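Long-range contacts in putative fumarylpyruvate hydrolase (Burkholderia cenocepacia, PDB 4MAQ), which is a member of the fumarylacetoacetate hydrolase family, built largely from beta sheet: residues P32-F37 with A201-F206; V70-T75 with P147-R152; I89-A94 with W112-G117; R164-V169 with G225-A230; D220-G225 with F232-G237. All blocks are in the same frame, centred on the assembly; numbering follows the deposited sequence. Where two conformers were deposited one is given.

Interaction 1. Residues P32-F37 with A201-F206; sequences PVRRVF and AGDLIF
Strands 36-39 and 204-206 run parallel, Val36 beside Leu204 and Phe37 beside Ile205. Three nearly straight backbone bonds zip them together: Leu204 N to Arg35 O, Phe37 N to Leu204 O and, shortest, Phe206 N to Phe37 O at 2.7 Å. Ahead of the ladder, Arg34 N reaches Gly202 O from above the carbonyl plane. Gly202, at phi 106°, lies with its CA 3.2 Å from Pro32 O, so close that a CB would clash there. Within the mixed sheet of this FAH-family fold, strand 204-206 has strand 85-95 along its other edge. The polar centre is Asp203. Arg34, bent at chi2 and chi3, grips its carboxylate side-on and nearly coplanar (21°): NE sits 2.7 Å from OD1 and NH1 2.9 Å from OD2, both on syn lone pairs. The anti lone pair of OD1 takes Arg35 N at 2.9 Å, while Lys200 N binds OD2, so the buried carboxylate is held from several directions and probably stays ionised. Arg35 turns its own guanidinium to Asp67 and Asp143 of the second subunit, and Arg34 NH2 also reaches that Asp67. The Phe37 ring brings its CE2 edge to Asp203 OD2 (3.5 Å), whereas Val36 CG1 meets Phe206 CE1 at 3.7 Å.

Interaction 2. Residues V70-T75 with P147-R152; sequences VPASGT and PVTALR
With chi1 at -61°, Val70 holds CG1 anti to its carbonyl carbon and places CG2 in the crowded position between N and C, from where CG2 touches Pro147 CA at 3.8 Å. The backbone then folds at Ala72, whose phi of -84° and psi of 60° make it the centre of an inverse gamma turn; its methyl faces residues 147-149. The motif is a short, weakly bonded parallel pairing of strand 69-71 with strand 146-153, a lateral join in the mixed sheet of this FAH-family fold. Two backbone bonds carry it. Val148 N meets Val70 O at 2.9 Å almost exactly along the C=O axis, whereas Ala72 N approaches Val148 O from above the carbonyl plane, at 3.0 Å, as the chain begins to turn off. Past Ala72 the first segment leaves its partner and Gly74 pairs with Val235 instead. The Ala72 methyl is wedged between Pro147 and the Val148 carbonyl, with Phe232 and Phe234 of strand 230-236 also packing on it. Thr149 points away from this pairing, its OG1 giving a bond to Ala150 O and also meeting Val116 N. The methyl comes closest at the peptide, Ala72 CB to Val148 C, 3.6 Å.

Interaction 3. Residues I89-A94 with W112-G117; sequences IELVVA and WGYGVG
Strands 89-94 and 112-117 run antiparallel, their axes 4.5 Å apart at closest approach and their directions 152° apart, in a ladder whose hydrogen-bonded pairs are Glu90-Gly117, Val92-Gly115 and Ala94-Gly113. At its end lies a classic beta bulge: Trp112 and Gly113 both face Ala94, whose carbonyl O accepts from Trp112 N at 2.8 Å and from Gly113 N at 3.2 Å. This antiparallel pair forms the middle of the mixed sheet of the FAH-family fold, with strand 204-206 bonded to one of its arms and strand 146-153 to the other. Each hydrogen-bonded pair sets a side chain against a glycine. Val92, with CG1 anti to its N, lays CG2 against Gly117 N at 3.7 Å, where a CB on Gly117 would collide with it. A CB on Gly113 would likewise run into Trp112 CE3. On this face Leu204 and Phe206 pack on Val92. The other face carries the non-hydrogen-bonded pairs. Tyr114 (chi1 -66°) leans across to Val93 and runs alongside it, CE2 to Val93 CG2 at 3.8 Å, while Leu91, with CG anti to its N, brings CD2 obliquely to Tyr114 CD2. Further along, Ile89 CD1 crosses over to Val116 CG1 at 3.7 Å. The polar ends are settled outside the pair: Tyr114 OH bonds His159 ND1, and Glu90 OE1 accepts from Gly208 N. Because Glu90 OE2 also lies near Glu88 OE1, two like charges so close would probably disfavour ionising both, and the pKa of the buried Glu90 may be raised.

Interaction 4. Residues R164-V169 with G225-A230; sequences RIWLAV and GVDGIA
Gly225, Arg164 and Asp227 give up the most surface to this contact, and each answers a flat or charged group. Gly225 lies under the indole of Trp166, its N 3.5 Å from NE1 and over one face of the ring; a CB here would be tight against NE1. Its backbone is bonded both ways to Trp166, Trp166 N to Gly225 O and Gly225 N to Trp166 O, each 3.0 Å. The opposite indole face carries the Arg164 guanidinium, so the ring is sandwiched between arginine and peptide. These residues form the antiparallel pairing of strands 164-169 and 221-226 in the five-stranded sheet, just where the second strand enters its hairpin turn; there Ile229 and Ala230 both face Val226 in a classic beta bulge. Arg164 stays extended through chi2 and bends at chi3 (47°), which brings NH2 to the syn lone pair of Asp227 OD1 at 2.8 Å. The guanidinium and carboxylate planes stand 65° apart, and the two bonds from NE are weak. Asp227 N, nearly on the C=O axis, fixes Arg164 O at 2.9 Å. One water links Arg164 N to Asp227 OD2; another joins Trp166 NE1 (2.9 Å) to Asp227 OD1. On the buried face Ile165 CG1 lies beside Val226 CG2.

Interaction 5. Residues D220-G225 with F232-G237; sequences DRVTGG and FEFVVG
Two phenyl rings shape this hairpin of strands 221-226 and 230-236, in which residues 221-225 and 232-236 run antiparallel, 159° apart. Phe232 and Phe234 both hold CG in the crowded position between N and C (chi1 67° and 66°), a setting that carries each ring across the neighbouring strand. The Phe232 ring settles flat on Gly224, whose N lies over its centre and whose CA makes a CH-pi contact 4.0 Å from the centroid. That glycine is the hollow: a CB would strike Phe232 CZ. Val222 is the bump between the rings. Its CB stands over the face of Phe234, 4.0 Å from the centroid, its CG1 meets the edge of Phe232 at CE1, 3.8 Å, and its CG2 fits between Phe234 CE1 and Val236 CG2. Leu167 and Leu216 also pack on Val222, while Ala72 touches both rings, so this face turns into the protein core. Backbone bonds run through the hydrogen-bonded pairs Val222-Phe234 and Gly224-Phe232, the tightest being Val222 N to Phe234 O at 2.8 Å. The reverse face carries an ion pair among Thr223 and Val235. Arg221, extended and then bent at chi3, sends NH1 to the anti lone pair of Glu233 OE2 at 2.8 Å, and Val235 CG2 sits over one face of its guanidinium. Asp220 joins through its backbone O, which accepts from Val236 N, whereas its carboxylate binds Gln217 N and Asn170. One face is thus apolar and buried, while the other carries an ion pair held by one hydrogen bond, whose strength solvent would probably temper.

How the interactions relate
From the N terminus, residues 32-37 open the widest loop, which interaction 1 closes 164 residues later at 201-206. Nested inside it lies interaction 2, and within that interaction 3, the shortest of the three loops. These contacts share one mixed sheet: strand 85-95 touches 204-206, and strand 111-122 pairs with 146-153. Interaction 4 opens inside the loop of interaction 1 but closes beyond it, so the two cross; it also crosses interaction 5, the C-terminal hairpin, with which it shares Gly225 and the five-stranded sheet. The two sheets meet where Ile89 and Val116 pack on Phe232, and Gly74 of interaction 2 bonds Val235 of interaction 5.

Interaction 1. Residues P32-F37 with A201-F206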
# COMPACT_ATOMS: atom_id res chain seq x y z
N PRO B 32 14.43 -0.65 7.79
CA PRO B 32 13.00 -0.46 8.04
C PRO B 32 12.29 -0.04 6.74
O PRO B 32 12.73 0.90 6.08
CB PRO B 32 12.98 0.67 9.09
CG PRO B 32 14.17 1.50 8.74
CD PRO B 32 15.22 0.54 8.20
N VAL B 33 11.23 -0.75 6.39
CA VAL B 33 10.54 -0.52 5.12
C VAL B 33 9.44 0.53 5.30
O VAL B 33 8.62 0.42 6.23
CB VAL B 33 9.94 -1.83 4.55
CG1 VAL B 33 9.24 -1.57 3.21
CG2 VAL B 33 11.03 -2.88 4.36
N ARG B 34 9.42 1.48 4.37
CA ARG B 34 8.46 2.59 4.38
C ARG B 34 7.34 2.25 3.37
O ARG B 34 6.30 1.70 3.77
CB ARG B 34 9.21 3.92 4.14
CG ARG B 34 8.48 5.17 4.61
CD ARG B 34 7.24 5.55 3.80
NE ARG B 34 7.59 5.96 2.44
CZ ARG B 34 7.06 6.99 1.78
NH1 ARG B 34 7.49 7.27 0.54
NH2 ARG B 34 6.14 7.77 2.36
N ARG B 35 7.57 2.51 2.08
CA ARG B 35 6.66 2.04 1.03
C ARG B 35 7.41 1.16 0.03
O ARG B 35 8.65 1.14 0.04
CB ARG B 35 6.00 3.22 0.29
CG ARG B 35 4.96 3.97 1.11
CD ARG B 35 4.33 5.07 0.27
NE ARG B 35 3.63 6.04 1.12
CZ ARG B 35 3.23 7.24 0.73
NH1 ARG B 35 3.33 7.60 -0.56
NH2 ARG B 35 2.77 8.09 1.65
N VAL B 36 6.66 0.43 -0.80
CA VAL B 36 7.24 -0.46 -1.80
C VAL B 36 6.65 -0.11 -3.16
O VAL B 36 5.44 -0.24 -3.34
CB VAL B 36 6.97 -1.94 -1.47
CG1 VAL B 36 7.61 -2.86 -2.53
CG2 VAL B 36 7.49 -2.28 -0.08
N PHE B 37 7.50 0.32 -4.10
CA PHE B 37 7.05 0.68 -5.44
C PHE B 37 7.57 -0.35 -6.43
O PHE B 37 8.73 -0.79 -6.33
CB PHE B 37 7.61 2.05 -5.82
CG PHE B 37 7.29 3.13 -4.82
CD1 PHE B 37 6.06 3.75 -4.85
CD2 PHE B 37 8.21 3.52 -3.84
CE1 PHE B 37 5.73 4.75 -3.94
CE2 PHE B 37 7.88 4.52 -2.94
CZ PHE B 37 6.65 5.13 -2.99
N ALA B 201 13.55 7.74 2.84
CA ALA B 201 14.43 6.73 3.40
C ALA B 201 13.54 5.58 3.90
O ALA B 201 12.56 5.81 4.59
CB ALA B 201 15.23 7.31 4.55
N GLY B 202 13.89 4.37 3.52
CA GLY B 202 13.08 3.21 3.86
C GLY B 202 12.29 2.66 2.69
O GLY B 202 11.80 1.54 2.77
N ASP B 203 12.17 3.42 1.60
CA ASP B 203 11.46 2.91 0.42
C ASP B 203 12.23 1.81 -0.30
O ASP B 203 13.47 1.81 -0.35
CB ASP B 203 11.11 4.04 -0.56
CG ASP B 203 10.02 4.93 -0.02
OD1 ASP B 203 9.29 4.48 0.90
OD2 ASP B 203 9.85 6.05 -0.54
N LEU B 204 11.47 0.85 -0.83
CA LEU B 204 12.03 -0.18 -1.71
C LEU B 204 11.41 0.00 -3.09
O LEU B 204 10.22 0.28 -3.21
CB LEU B 204 11.72 -1.60 -1.21
CG LEU B 204 12.30 -1.98 0.16
CD1 LEU B 204 11.84 -3.41 0.50
CD2 LEU B 204 13.81 -1.87 0.18
N ILE B 205 12.23 -0.19 -4.14
CA ILE B 205 11.74 -0.15 -5.50
C ILE B 205 12.11 -1.44 -6.21
O ILE B 205 13.30 -1.81 -6.30
CB ILE B 205 12.30 1.05 -6.28
CG1 ILE B 205 12.03 2.38 -5.55
CG2 ILE B 205 11.72 1.06 -7.70
CD1 ILE B 205 12.76 3.57 -6.20
N PHE B 206 11.09 -2.15 -6.68
CA PHE B 206 11.28 -3.34 -7.52
C PHE B 206 11.35 -2.81 -8.95
O PHE B 206 10.43 -2.15 -9.42
CB PHE B 206 10.08 -4.26 -7.39
CG PHE B 206 10.07 -5.14 -6.17
CD1 PHE B 206 10.03 -4.60 -4.89
CD2 PHE B 206 10.04 -6.51 -6.32
CE1 PHE B 206 9.97 -5.43 -3.77
CE2 PHE B 206 9.99 -7.35 -5.20
CZ PHE B 206 9.94 -6.80 -3.93

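Interaction 2. Residues V70-T75 with P147-R152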
# COMPACT_ATOMS: atom_id res chain seq x y z
N VAL B 70 8.90 -10.04 2.85
CA VAL B 70 9.23 -11.16 3.72
C VAL B 70 10.57 -11.75 3.27
O VAL B 70 11.05 -11.43 2.18
CB VAL B 70 8.13 -12.25 3.65
CG1 VAL B 70 6.79 -11.69 4.12
CG2 VAL B 70 8.03 -12.90 2.26
N PRO B 71 11.18 -12.59 4.11
CA PRO B 71 12.46 -13.17 3.68
C PRO B 71 12.33 -14.10 2.49
O PRO B 71 11.39 -14.91 2.40
CB PRO B 71 12.92 -13.97 4.92
CG PRO B 71 12.19 -13.31 6.06
CD PRO B 71 10.85 -12.95 5.50
N ALA B 72 13.25 -13.96 1.55
CA ALA B 72 13.33 -14.86 0.39
C ALA B 72 14.15 -16.10 0.81
O ALA B 72 15.20 -16.40 0.25
CB ALA B 72 13.98 -14.16 -0.78
N SER B 73 13.64 -16.79 1.83
CA SER B 73 14.30 -17.96 2.42
C SER B 73 13.25 -18.70 3.22
O SER B 73 12.15 -18.19 3.44
CB SER B 73 15.47 -17.53 3.31
OG SER B 73 15.05 -16.60 4.29
N GLY B 74 13.56 -19.92 3.63
CA GLY B 74 12.59 -20.69 4.37
C GLY B 74 11.41 -21.05 3.50
O GLY B 74 11.58 -21.53 2.38
N THR B 75 10.22 -20.82 4.03
CA THR B 75 8.96 -21.08 3.33
C THR B 75 8.32 -19.73 3.01
O THR B 75 8.32 -18.80 3.87
CB THR B 75 8.00 -21.94 4.20
OG1 THR B 75 8.61 -23.20 4.46
CG2 THR B 75 6.64 -22.18 3.50
N PRO B 147 8.85 -11.48 -1.44
CA PRO B 147 10.06 -11.99 -0.81
C PRO B 147 11.31 -11.23 -1.30
O PRO B 147 11.45 -10.99 -2.50
CB PRO B 147 10.13 -13.47 -1.24
CG PRO B 147 8.88 -13.76 -1.95
CD PRO B 147 8.13 -12.51 -2.23
N VAL B 148 12.19 -10.86 -0.37
CA VAL B 148 13.42 -10.12 -0.69
C VAL B 148 14.58 -10.75 0.10
O VAL B 148 14.40 -11.16 1.26
CB VAL B 148 13.28 -8.59 -0.35
CG1 VAL B 148 14.55 -7.81 -0.67
CG2 VAL B 148 12.10 -7.95 -1.08
N THR B 149 15.76 -10.77 -0.51
CA THR B 149 16.97 -11.21 0.19
C THR B 149 17.41 -10.19 1.23
O THR B 149 16.97 -9.03 1.23
CB THR B 149 18.13 -11.42 -0.79
OG1 THR B 149 18.47 -10.17 -1.42
CG2 THR B 149 17.78 -12.49 -1.83
N ALA B 150 18.36 -10.60 2.07
CA ALA B 150 19.10 -9.61 2.82
C ALA B 150 19.67 -8.55 1.86
O ALA B 150 20.05 -8.84 0.70
CB ALA B 150 20.20 -10.31 3.61
N LEU B 151 19.68 -7.31 2.34
CA LEU B 151 20.21 -6.20 1.57
C LEU B 151 21.70 -6.00 1.80
O LEU B 151 22.22 -6.26 2.89
CB LEU B 151 19.49 -4.91 1.95
CG LEU B 151 17.95 -4.94 1.88
CD1 LEU B 151 17.43 -3.57 2.25
CD2 LEU B 151 17.39 -5.37 0.53
N ARG B 152 22.37 -5.52 0.76
CA ARG B 152 23.76 -5.07 0.87
C ARG B 152 23.85 -3.57 0.65
O ARG B 152 23.19 -3.02 -0.24
CB ARG B 152 24.65 -5.79 -0.14
CG ARG B 152 24.73 -7.29 0.08
CD ARG B 152 25.69 -7.90 -0.90
NE ARG B 152 27.03 -7.66 -0.41
CZ ARG B 152 28.13 -7.82 -1.13
NH1 ARG B 152 29.33 -7.58 -0.57
NH2 ARG B 152 28.05 -8.23 -2.39

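Interaction 3. Residues I89-A94 with W112-G117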
# COMPACT_ATOMS: atom_id res chain seq x y z
N ILE B 89 11.36 -12.31 -11.08
CA ILE B 89 12.63 -11.96 -10.41
C ILE B 89 12.98 -10.48 -10.68
O ILE B 89 12.88 -10.02 -11.83
CB ILE B 89 13.79 -12.87 -10.91
CG1 ILE B 89 15.09 -12.62 -10.15
CG2 ILE B 89 14.04 -12.74 -12.42
CD1 ILE B 89 15.03 -13.22 -8.78
N GLU B 90 13.42 -9.74 -9.66
CA GLU B 90 13.71 -8.29 -9.81
C GLU B 90 14.86 -7.85 -8.93
O GLU B 90 14.99 -8.32 -7.81
CB GLU B 90 12.47 -7.46 -9.48
CG GLU B 90 11.26 -7.98 -10.23
CD GLU B 90 10.14 -7.01 -10.46
OE1 GLU B 90 10.28 -5.80 -10.25
OE2 GLU B 90 9.10 -7.54 -10.91
N LEU B 91 15.64 -6.89 -9.43
CA LEU B 91 16.55 -6.11 -8.59
C LEU B 91 15.75 -5.15 -7.71
O LEU B 91 14.91 -4.41 -8.21
CB LEU B 91 17.57 -5.33 -9.44
CG LEU B 91 18.55 -4.47 -8.63
CD1 LEU B 91 19.57 -5.34 -7.93
CD2 LEU B 91 19.24 -3.47 -9.54
N VAL B 92 16.00 -5.19 -6.41
CA VAL B 92 15.31 -4.31 -5.46
C VAL B 92 16.29 -3.22 -4.99
O VAL B 92 17.43 -3.50 -4.60
CB VAL B 92 14.79 -5.10 -4.25
CG1 VAL B 92 14.21 -4.17 -3.19
CG2 VAL B 92 13.72 -6.09 -4.70
N VAL B 93 15.86 -1.96 -5.12
CA VAL B 93 16.66 -0.80 -4.70
C VAL B 93 16.12 -0.25 -3.40
O VAL B 93 14.91 -0.03 -3.27
CB VAL B 93 16.59 0.29 -5.79
CG1 VAL B 93 17.51 1.43 -5.40
CG2 VAL B 93 17.01 -0.28 -7.15
N ALA B 94 17.00 -0.08 -2.41
CA ALA B 94 16.61 0.43 -1.09
C ALA B 94 17.05 1.88 -0.95
O ALA B 94 18.22 2.18 -1.15
CB ALA B 94 17.25 -0.43 0.00
N TRP B 112 20.47 3.67 -0.58
CA TRP B 112 21.22 3.03 0.51
C TRP B 112 21.87 1.72 0.04
O TRP B 112 23.01 1.43 0.40
CB TRP B 112 20.30 2.77 1.74
CG TRP B 112 21.10 2.18 2.83
CD1 TRP B 112 21.87 2.84 3.73
CD2 TRP B 112 21.34 0.78 3.03
NE1 TRP B 112 22.53 1.95 4.52
CE2 TRP B 112 22.25 0.68 4.11
CE3 TRP B 112 20.86 -0.39 2.43
CZ2 TRP B 112 22.70 -0.55 4.61
CZ3 TRP B 112 21.32 -1.63 2.92
CH2 TRP B 112 22.22 -1.68 4.01
N GLY B 113 21.15 0.90 -0.71
CA GLY B 113 21.65 -0.42 -1.06
C GLY B 113 20.72 -1.19 -1.94
O GLY B 113 19.77 -0.63 -2.51
N TYR B 114 21.01 -2.48 -2.08
CA TYR B 114 20.34 -3.33 -3.05
C TYR B 114 20.03 -4.70 -2.48
O TYR B 114 20.78 -5.22 -1.65
CB TYR B 114 21.24 -3.53 -4.28
CG TYR B 114 21.46 -2.25 -5.02
CD1 TYR B 114 22.53 -1.42 -4.69
CD2 TYR B 114 20.59 -1.85 -6.05
CE1 TYR B 114 22.74 -0.22 -5.34
CE2 TYR B 114 20.78 -0.64 -6.71
CZ TYR B 114 21.85 0.17 -6.36
OH TYR B 114 22.00 1.36 -7.06
N GLY B 115 18.99 -5.32 -3.02
CA GLY B 115 18.72 -6.72 -2.77
C GLY B 115 18.10 -7.35 -4.00
O GLY B 115 18.01 -6.72 -5.07
N VAL B 116 17.67 -8.59 -3.84
CA VAL B 116 17.03 -9.34 -4.94
C VAL B 116 15.66 -9.76 -4.42
O VAL B 116 15.53 -10.19 -3.28
CB VAL B 116 17.86 -10.58 -5.34
CG1 VAL B 116 17.14 -11.40 -6.39
CG2 VAL B 116 19.23 -10.11 -5.83
N GLY B 117 14.64 -9.59 -5.26
CA GLY B 117 13.28 -9.87 -4.83
C GLY B 117 12.52 -10.67 -5.85
O GLY B 117 12.95 -10.81 -7.01

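Interaction 4. Residues R164-V169 with G225-A230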
# COMPACT_ATOMS: atom_id res chain seq x y z
N ARG B 164 23.95 -10.73 -14.76
CA ARG B 164 22.90 -11.73 -14.80
C ARG B 164 21.87 -11.56 -13.68
O ARG B 164 22.22 -11.37 -12.50
CB ARG B 164 23.51 -13.13 -14.73
CG ARG B 164 22.51 -14.27 -14.90
CD ARG B 164 23.16 -15.65 -14.73
NE ARG B 164 24.00 -15.70 -13.53
CZ ARG B 164 24.09 -16.75 -12.72
NH1 ARG B 164 23.37 -17.84 -12.94
NH2 ARG B 164 24.89 -16.69 -11.66
N ILE B 165 20.59 -11.64 -14.07
CA ILE B 165 19.45 -11.67 -13.15
C ILE B 165 18.66 -12.91 -13.56
O ILE B 165 18.34 -13.08 -14.75
CB ILE B 165 18.61 -10.36 -13.19
CG1 ILE B 165 17.31 -10.53 -12.40
CG2 ILE B 165 18.33 -9.88 -14.63
CD1 ILE B 165 16.61 -9.23 -12.03
N TRP B 166 18.38 -13.80 -12.61
CA TRP B 166 17.88 -15.12 -12.99
C TRP B 166 16.99 -15.70 -11.91
O TRP B 166 17.06 -15.32 -10.72
CB TRP B 166 19.07 -16.06 -13.30
CG TRP B 166 19.90 -16.32 -12.07
CD1 TRP B 166 20.91 -15.53 -11.55
CD2 TRP B 166 19.77 -17.43 -11.17
NE1 TRP B 166 21.40 -16.09 -10.39
CE2 TRP B 166 20.72 -17.26 -10.14
CE3 TRP B 166 18.95 -18.57 -11.15
CZ2 TRP B 166 20.87 -18.17 -9.08
CZ3 TRP B 166 19.09 -19.49 -10.09
CH2 TRP B 166 20.04 -19.27 -9.07
N LEU B 167 16.16 -16.66 -12.32
CA LEU B 167 15.33 -17.39 -11.39
C LEU B 167 15.12 -18.80 -11.95
O LEU B 167 14.93 -18.97 -13.15
CB LEU B 167 13.98 -16.66 -11.19
CG LEU B 167 12.92 -17.34 -10.30
CD1 LEU B 167 12.01 -16.29 -9.69
CD2 LEU B 167 12.09 -18.39 -11.04
N ALA B 168 15.20 -19.79 -11.06
CA ALA B 168 14.91 -21.19 -11.40
C ALA B 168 13.88 -21.76 -10.46
O ALA B 168 13.71 -21.28 -9.32
CB ALA B 168 16.21 -22.00 -11.33
N VAL B 169 13.18 -22.78 -10.96
CA VAL B 169 12.17 -23.50 -10.18
C VAL B 169 12.53 -24.98 -10.25
O VAL B 169 12.67 -25.55 -11.35
CB VAL B 169 10.75 -23.27 -10.77
CG1 VAL B 169 9.73 -24.18 -10.10
CG2 VAL B 169 10.34 -21.81 -10.64
N GLY B 225 18.81 -14.93 -8.33
CA GLY B 225 19.85 -14.02 -7.93
C GLY B 225 20.12 -12.92 -8.91
O GLY B 225 19.58 -12.90 -10.02
N VAL B 226 20.95 -11.98 -8.46
CA VAL B 226 21.54 -10.99 -9.35
C VAL B 226 23.02 -11.05 -9.04
O VAL B 226 23.40 -10.95 -7.86
CB VAL B 226 20.99 -9.56 -9.12
CG1 VAL B 226 21.79 -8.56 -9.97
CG2 VAL B 226 19.51 -9.52 -9.45
N ASP B 227 23.84 -11.26 -10.07
CA ASP B 227 25.26 -11.47 -9.83
C ASP B 227 25.86 -10.31 -9.03
O ASP B 227 25.71 -9.12 -9.38
CB ASP B 227 26.01 -11.69 -11.15
CG ASP B 227 25.80 -13.09 -11.72
OD1 ASP B 227 25.09 -13.94 -11.14
OD2 ASP B 227 26.40 -13.38 -12.77
N GLY B 228 26.58 -10.66 -7.96
CA GLY B 228 27.23 -9.69 -7.09
C GLY B 228 26.35 -9.09 -6.00
O GLY B 228 26.85 -8.40 -5.11
N ILE B 229 25.03 -9.34 -6.07
CA ILE B 229 24.12 -8.73 -5.12
C ILE B 229 23.65 -9.75 -4.09
O ILE B 229 23.93 -9.60 -2.89
CB ILE B 229 22.92 -8.02 -5.81
CG1 ILE B 229 23.40 -6.96 -6.82
CG2 ILE B 229 21.94 -7.45 -4.78
CD1 ILE B 229 24.28 -5.87 -6.24
N ALA B 230 22.96 -10.80 -4.54
CA ALA B 230 22.50 -11.87 -3.65
C ALA B 230 22.01 -13.04 -4.47
O ALA B 230 21.66 -12.87 -5.65
CB ALA B 230 21.36 -11.36 -2.77
O HOH W 1 26.76 -11.40 -14.56
O HOH W 2 23.48 -14.63 -8.97

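Interaction 5. Residues D220-G225 with F232-G237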
# COMPACT_ATOMS: atom_id res chain seq x y z
N ASP B 220 7.11 -25.85 -4.67
CA ASP B 220 8.23 -25.57 -5.58
C ASP B 220 9.42 -24.98 -4.82
O ASP B 220 9.23 -24.16 -3.89
CB ASP B 220 7.82 -24.61 -6.69
CG ASP B 220 7.13 -25.30 -7.85
OD1 ASP B 220 7.07 -26.54 -7.90
OD2 ASP B 220 6.63 -24.56 -8.74
N ARG B 221 10.63 -25.35 -5.24
CA ARG B 221 11.87 -24.75 -4.73
C ARG B 221 12.32 -23.64 -5.69
O ARG B 221 12.66 -23.91 -6.85
CB ARG B 221 12.99 -25.81 -4.58
CG ARG B 221 14.32 -25.24 -4.06
CD ARG B 221 15.41 -26.32 -3.87
NE ARG B 221 14.83 -27.37 -3.02
CZ ARG B 221 14.72 -27.32 -1.69
NH1 ARG B 221 15.33 -26.36 -0.98
NH2 ARG B 221 13.99 -28.23 -1.06
N VAL B 222 12.28 -22.39 -5.22
CA VAL B 222 12.61 -21.24 -6.06
C VAL B 222 14.00 -20.76 -5.69
O VAL B 222 14.29 -20.53 -4.51
CB VAL B 222 11.58 -20.11 -5.84
CG1 VAL B 222 11.79 -18.99 -6.87
CG2 VAL B 222 10.16 -20.68 -5.90
N THR B 223 14.86 -20.65 -6.69
CA THR B 223 16.18 -20.06 -6.52
C THR B 223 16.32 -18.91 -7.49
O THR B 223 15.56 -18.80 -8.47
CB THR B 223 17.29 -21.10 -6.78
OG1 THR B 223 17.04 -21.74 -8.04
CG2 THR B 223 17.34 -22.14 -5.66
N GLY B 224 17.27 -18.03 -7.22
CA GLY B 224 17.53 -16.93 -8.14
C GLY B 224 18.57 -16.01 -7.59
O GLY B 224 19.15 -16.25 -6.52
N GLY B 225 18.81 -14.93 -8.33
CA GLY B 225 19.85 -14.02 -7.93
C GLY B 225 20.12 -12.92 -8.91
O GLY B 225 19.58 -12.90 -10.02
N PHE B 232 19.24 -16.53 -3.63
CA PHE B 232 18.26 -16.99 -2.66
C PHE B 232 17.78 -18.39 -3.00
O PHE B 232 17.93 -18.87 -4.16
CB PHE B 232 17.05 -16.04 -2.54
CG PHE B 232 16.21 -16.00 -3.77
CD1 PHE B 232 15.22 -16.95 -4.01
CD2 PHE B 232 16.39 -14.98 -4.72
CE1 PHE B 232 14.44 -16.91 -5.16
CE2 PHE B 232 15.61 -14.94 -5.88
CZ PHE B 232 14.64 -15.91 -6.10
N GLU B 233 17.18 -19.01 -1.99
CA GLU B 233 16.53 -20.31 -2.13
C GLU B 233 15.39 -20.37 -1.11
O GLU B 233 15.61 -20.12 0.06
CB GLU B 233 17.54 -21.43 -1.88
CG GLU B 233 16.96 -22.86 -1.90
CD GLU B 233 18.01 -23.94 -2.08
OE1 GLU B 233 19.15 -23.64 -2.57
OE2 GLU B 233 17.72 -25.11 -1.75
N PHE B 234 14.17 -20.64 -1.58
CA PHE B 234 13.03 -20.82 -0.66
C PHE B 234 12.06 -21.82 -1.24
O PHE B 234 12.15 -22.18 -2.42
CB PHE B 234 12.33 -19.47 -0.31
CG PHE B 234 11.63 -18.77 -1.47
CD1 PHE B 234 10.37 -19.16 -1.90
CD2 PHE B 234 12.21 -17.64 -2.07
CE1 PHE B 234 9.71 -18.47 -2.92
CE2 PHE B 234 11.55 -16.95 -3.09
CZ PHE B 234 10.30 -17.37 -3.53
N VAL B 235 11.16 -22.31 -0.39
CA VAL B 235 10.17 -23.29 -0.80
C VAL B 235 8.78 -22.64 -0.69
O VAL B 235 8.46 -22.00 0.31
CB VAL B 235 10.26 -24.57 0.08
CG1 VAL B 235 9.15 -25.56 -0.24
CG2 VAL B 235 11.62 -25.24 -0.12
N VAL B 236 7.96 -22.81 -1.72
CA VAL B 236 6.58 -22.33 -1.70
C VAL B 236 5.75 -23.22 -0.79
O VAL B 236 5.84 -24.47 -0.87
CB VAL B 236 6.00 -22.32 -3.12
CG1 VAL B 236 4.55 -21.85 -3.12
CG2 VAL B 236 6.83 -21.40 -4.01
N GLY B 237 4.96 -22.61 0.09
CA GLY B 237 4.12 -23.36 1.00
C GLY B 237 2.96 -24.08 0.34
O GLY B 237 2.72 -23.98 -0.88